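Local coordinates for Ycf48-like protein (Thermosynechococcus elongatus, PDB 5OJP) that binds the C-terminal extension of D1 and probably assists early photosystem II assembly and the replacement of photodamaged D1, at residues A[203-208]-A[220-225]. The protein carries 4 engineered substitutions. Sequence-based numbering, arbitrary orientation.
Sequences SEELHN and IVNGGK. Engineered in segment 203-208: E204 (natural residue Arg), E205 (natural residue Arg).
H207 and N208 both turn their backbone N-H toward the carbonyl oxygen of I220, a worked example of how a classic beta bulge lets one strand gain a residue on its partner without breaking the ladder. H207 N makes the shorter bond to I220 O (2.8 Å), while N208 N adds a weak one; I220 N then returns a nearly straight bond to N208 O (2.9 Å). Beyond the bulge, N222 N meets E205 O at 2.9 Å. This is the firm part of the antiparallel hairpin 206-211/217-221 in one propeller blade. Here L206 CD2 lies against V221 CG1 (3.8 Å) in a buried apolar touch, and L252 O of strand 251-256 binds N208 ND2.

The solvent side is looser. N222 OD1 comes to H207 CB at 3.2 Å, the ring and amide planes 46° apart. The engineered E205 runs extended from a chi1 of 175°, CG trans to N, across the N222 amide, the two planes 61° apart; N222 ND2 lies 3.4 Å from E205 OE2 at a poor angle, and that oxygen instead bridges to R165. E204, also engineered, rests CB on V221; its OE2 stays 5.8 Å from K225 NZ, too far for a salt bridge, and K225 NZ bonds S242. Main-chain bonds thus hold this part of the Arg-rich patch, which is altered here, and the pairing does not rest on the carboxylates of the two engineered acids.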
ATOM      1  N   SER A 203       2.933   6.756 -23.205  1.00 57.66           N
ATOM      2  CA  SER A 203       3.745   5.877 -24.028  1.00 57.41           C
ATOM      3  C   SER A 203       4.770   5.119 -23.203  1.00 56.91           C
ATOM      4  O   SER A 203       5.403   4.194 -23.714  1.00 57.92           O
ATOM      5  CB  SER A 203       4.442   6.687 -25.120  1.00 56.38           C
ATOM      6  OG  SER A 203       5.340   7.613 -24.523  1.00 56.50           O
ATOM      7  N   GLU A 204       4.893   5.464 -21.936  1.00 55.97           N
ATOM      8  CA  GLU A 204       5.857   4.947 -20.980  1.00 58.40           C
ATOM      9  C   GLU A 204       5.293   3.719 -20.265  1.00 50.51           C
ATOM     10  O   GLU A 204       4.080   3.494 -20.225  1.00 52.73           O
ATOM     11  CB  GLU A 204       6.174   6.023 -19.938  1.00 68.02           C
ATOM     12  CG  GLU A 204       6.957   7.278 -20.386  1.00 78.68           C
ATOM     13  CD  GLU A 204       8.468   7.079 -20.524  1.00 87.76           C
ATOM     14  OE1 GLU A 204       9.035   6.227 -19.802  1.00 90.75           O
ATOM     15  OE2 GLU A 204       9.097   7.816 -21.319  1.00 92.59           O
ATOM     16  N   GLU A 205       6.188   2.927 -19.696  1.00 41.73           N
ATOM     17  CA  GLU A 205       5.798   1.733 -18.966  1.00 43.51           C
ATOM     18  C   GLU A 205       5.303   2.122 -17.574  1.00 36.65           C
ATOM     19  O   GLU A 205       6.034   2.757 -16.793  1.00 32.17           O
ATOM     20  CB  GLU A 205       6.969   0.757 -18.870  1.00 47.59           C
ATOM     21  CG  GLU A 205       6.694  -0.498 -18.011  1.00 55.98           C
ATOM     22  CD  GLU A 205       7.782  -1.594 -18.103  1.00 66.40           C
ATOM     23  OE1 GLU A 205       8.720  -1.474 -18.939  1.00 71.88           O
ATOM     24  OE2 GLU A 205       7.674  -2.610 -17.374  1.00 68.82           O
ATOM     25  N   LEU A 206       4.063   1.749 -17.266  1.00 30.80           N
ATOM     26  CA  LEU A 206       3.502   2.050 -15.956  1.00 29.77           C
ATOM     27  C   LEU A 206       4.118   1.173 -14.869  1.00 28.79           C
ATOM     28  O   LEU A 206       4.230  -0.038 -15.029  1.00 32.75           O
ATOM     29  CB  LEU A 206       1.994   1.811 -15.986  1.00 33.03           C
ATOM     30  CG  LEU A 206       1.241   2.783 -16.881  1.00 38.74           C
ATOM     31  CD1 LEU A 206      -0.197   2.317 -17.071  1.00 38.70           C
ATOM     32  CD2 LEU A 206       1.267   4.163 -16.237  1.00 39.01           C
ATOM     33  N   HIS A 207       4.472   1.763 -13.731  1.00 27.98           N
ATOM     34  CA  HIS A 207       4.862   0.946 -12.593  1.00 33.16           C
ATOM     35  C   HIS A 207       3.844   0.893 -11.447  1.00 32.02           C
ATOM     36  O   HIS A 207       3.587  -0.174 -10.901  1.00 34.08           O
ATOM     37  CB  HIS A 207       6.191   1.427 -12.044  1.00 40.87           C
ATOM     38  CG  HIS A 207       6.663   0.602 -10.898  1.00 52.92           C
ATOM     39  ND1 HIS A 207       7.038  -0.718 -11.044  1.00 56.90           N
ATOM     40  CD2 HIS A 207       6.821   0.899  -9.583  1.00 55.77           C
ATOM     41  CE1 HIS A 207       7.399  -1.199  -9.864  1.00 57.38           C
ATOM     42  NE2 HIS A 207       7.278  -0.239  -8.963  1.00 55.77           N
ATOM     43  N   ASN A 208       3.287   2.017 -11.018  1.00 27.91           N
ATOM     44  CA  ASN A 208       2.412   2.077  -9.877  1.00 26.73           C
ATOM     45  C   ASN A 208       1.494   3.259 -10.076  1.00 27.71           C
ATOM     46  O   ASN A 208       1.881   4.253 -10.693  1.00 26.46           O
ATOM     47  CB  ASN A 208       3.228   2.254  -8.565  1.00 25.41           C
ATOM     48  CG  ASN A 208       2.475   1.882  -7.311  1.00 26.28           C
ATOM     49  OD1 ASN A 208       1.308   1.537  -7.358  1.00 24.10           O
ATOM     50  ND2 ASN A 208       3.193   1.877  -6.146  1.00 27.49           N
ATOM     51  N   ILE A 220       3.480   6.523 -11.358  1.00 30.84           N
ATOM     52  CA  ILE A 220       4.908   6.368 -11.482  1.00 31.11           C
ATOM     53  C   ILE A 220       5.128   5.544 -12.737  1.00 30.41           C
ATOM     54  O   ILE A 220       4.576   4.447 -12.870  1.00 26.88           O
ATOM     55  CB  ILE A 220       5.491   5.666 -10.244  1.00 27.07           C
ATOM     56  CG1 ILE A 220       5.298   6.549  -8.990  1.00 23.07           C
ATOM     57  CG2 ILE A 220       7.003   5.293 -10.532  1.00 25.21           C
ATOM     58  CD1 ILE A 220       5.568   5.765  -7.615  1.00 20.76           C
ATOM     59  N   VAL A 221       5.957   6.048 -13.638  1.00 30.62           N
ATOM     60  CA  VAL A 221       6.330   5.267 -14.801  1.00 34.39           C
ATOM     61  C   VAL A 221       7.825   5.005 -14.729  1.00 37.83           C
ATOM     62  O   VAL A 221       8.582   5.699 -14.038  1.00 36.85           O
ATOM     63  CB  VAL A 221       5.989   5.977 -16.114  1.00 37.88           C
ATOM     64  CG1 VAL A 221       4.477   6.259 -16.198  1.00 37.27           C
ATOM     65  CG2 VAL A 221       6.824   7.226 -16.241  1.00 38.30           C
ATOM     66  N   ASN A 222       8.254   3.986 -15.455  1.00 42.43           N
ATOM     67  CA  ASN A 222       9.644   3.616 -15.322  1.00 49.31           C
ATOM     68  C   ASN A 222      10.537   4.699 -15.930  1.00 46.87           C
ATOM     69  O   ASN A 222      10.141   5.441 -16.838  1.00 44.16           O
ATOM     70  CB  ASN A 222       9.865   2.208 -15.875  1.00 56.85           C
ATOM     71  CG  ASN A 222       9.143   1.133 -15.005  1.00 62.24           C
ATOM     72  OD1 ASN A 222       8.912   1.322 -13.793  1.00 61.37           O
ATOM     73  ND2 ASN A 222       8.851  -0.014 -15.609  1.00 66.48           N
ATOM     74  N   GLY A 223      11.699   4.873 -15.315  1.00 48.05           N
ATOM     75  CA  GLY A 223      12.604   5.938 -15.663  1.00 49.21           C
ATOM     76  C   GLY A 223      12.548   7.115 -14.726  1.00 48.78           C
ATOM     77  O   GLY A 223      13.053   8.187 -15.086  1.00 48.19           O
ATOM     78  N   GLY A 224      11.960   6.948 -13.545  1.00 45.89           N
ATOM     79  CA  GLY A 224      11.876   8.003 -12.560  1.00 45.75           C
ATOM     80  C   GLY A 224      11.002   9.184 -12.945  1.00 45.40           C
ATOM     81  O   GLY A 224      11.365  10.341 -12.682  1.00 46.14           O
ATOM     82  N   LYS A 225       9.879   8.941 -13.588  1.00 38.28           N
ATOM     83  CA  LYS A 225       8.990  10.037 -13.913  1.00 36.57           C
ATOM     84  C   LYS A 225       7.660   9.748 -13.220  1.00 32.80           C
ATOM     85  O   LYS A 225       7.348   8.594 -12.947  1.00 29.30           O
ATOM     86  CB  LYS A 225       8.796  10.149 -15.410  1.00 40.05           C
ATOM     87  CG  LYS A 225      10.038  10.473 -16.175  1.00 49.21           C
ATOM     88  CD  LYS A 225       9.714  10.491 -17.662  1.00 56.38           C
ATOM     89  CE  LYS A 225      10.976  10.707 -18.506  1.00 62.25           C
ATOM     90  NZ  LYS A 225      11.596  12.013 -18.210  1.00 69.68           N
TER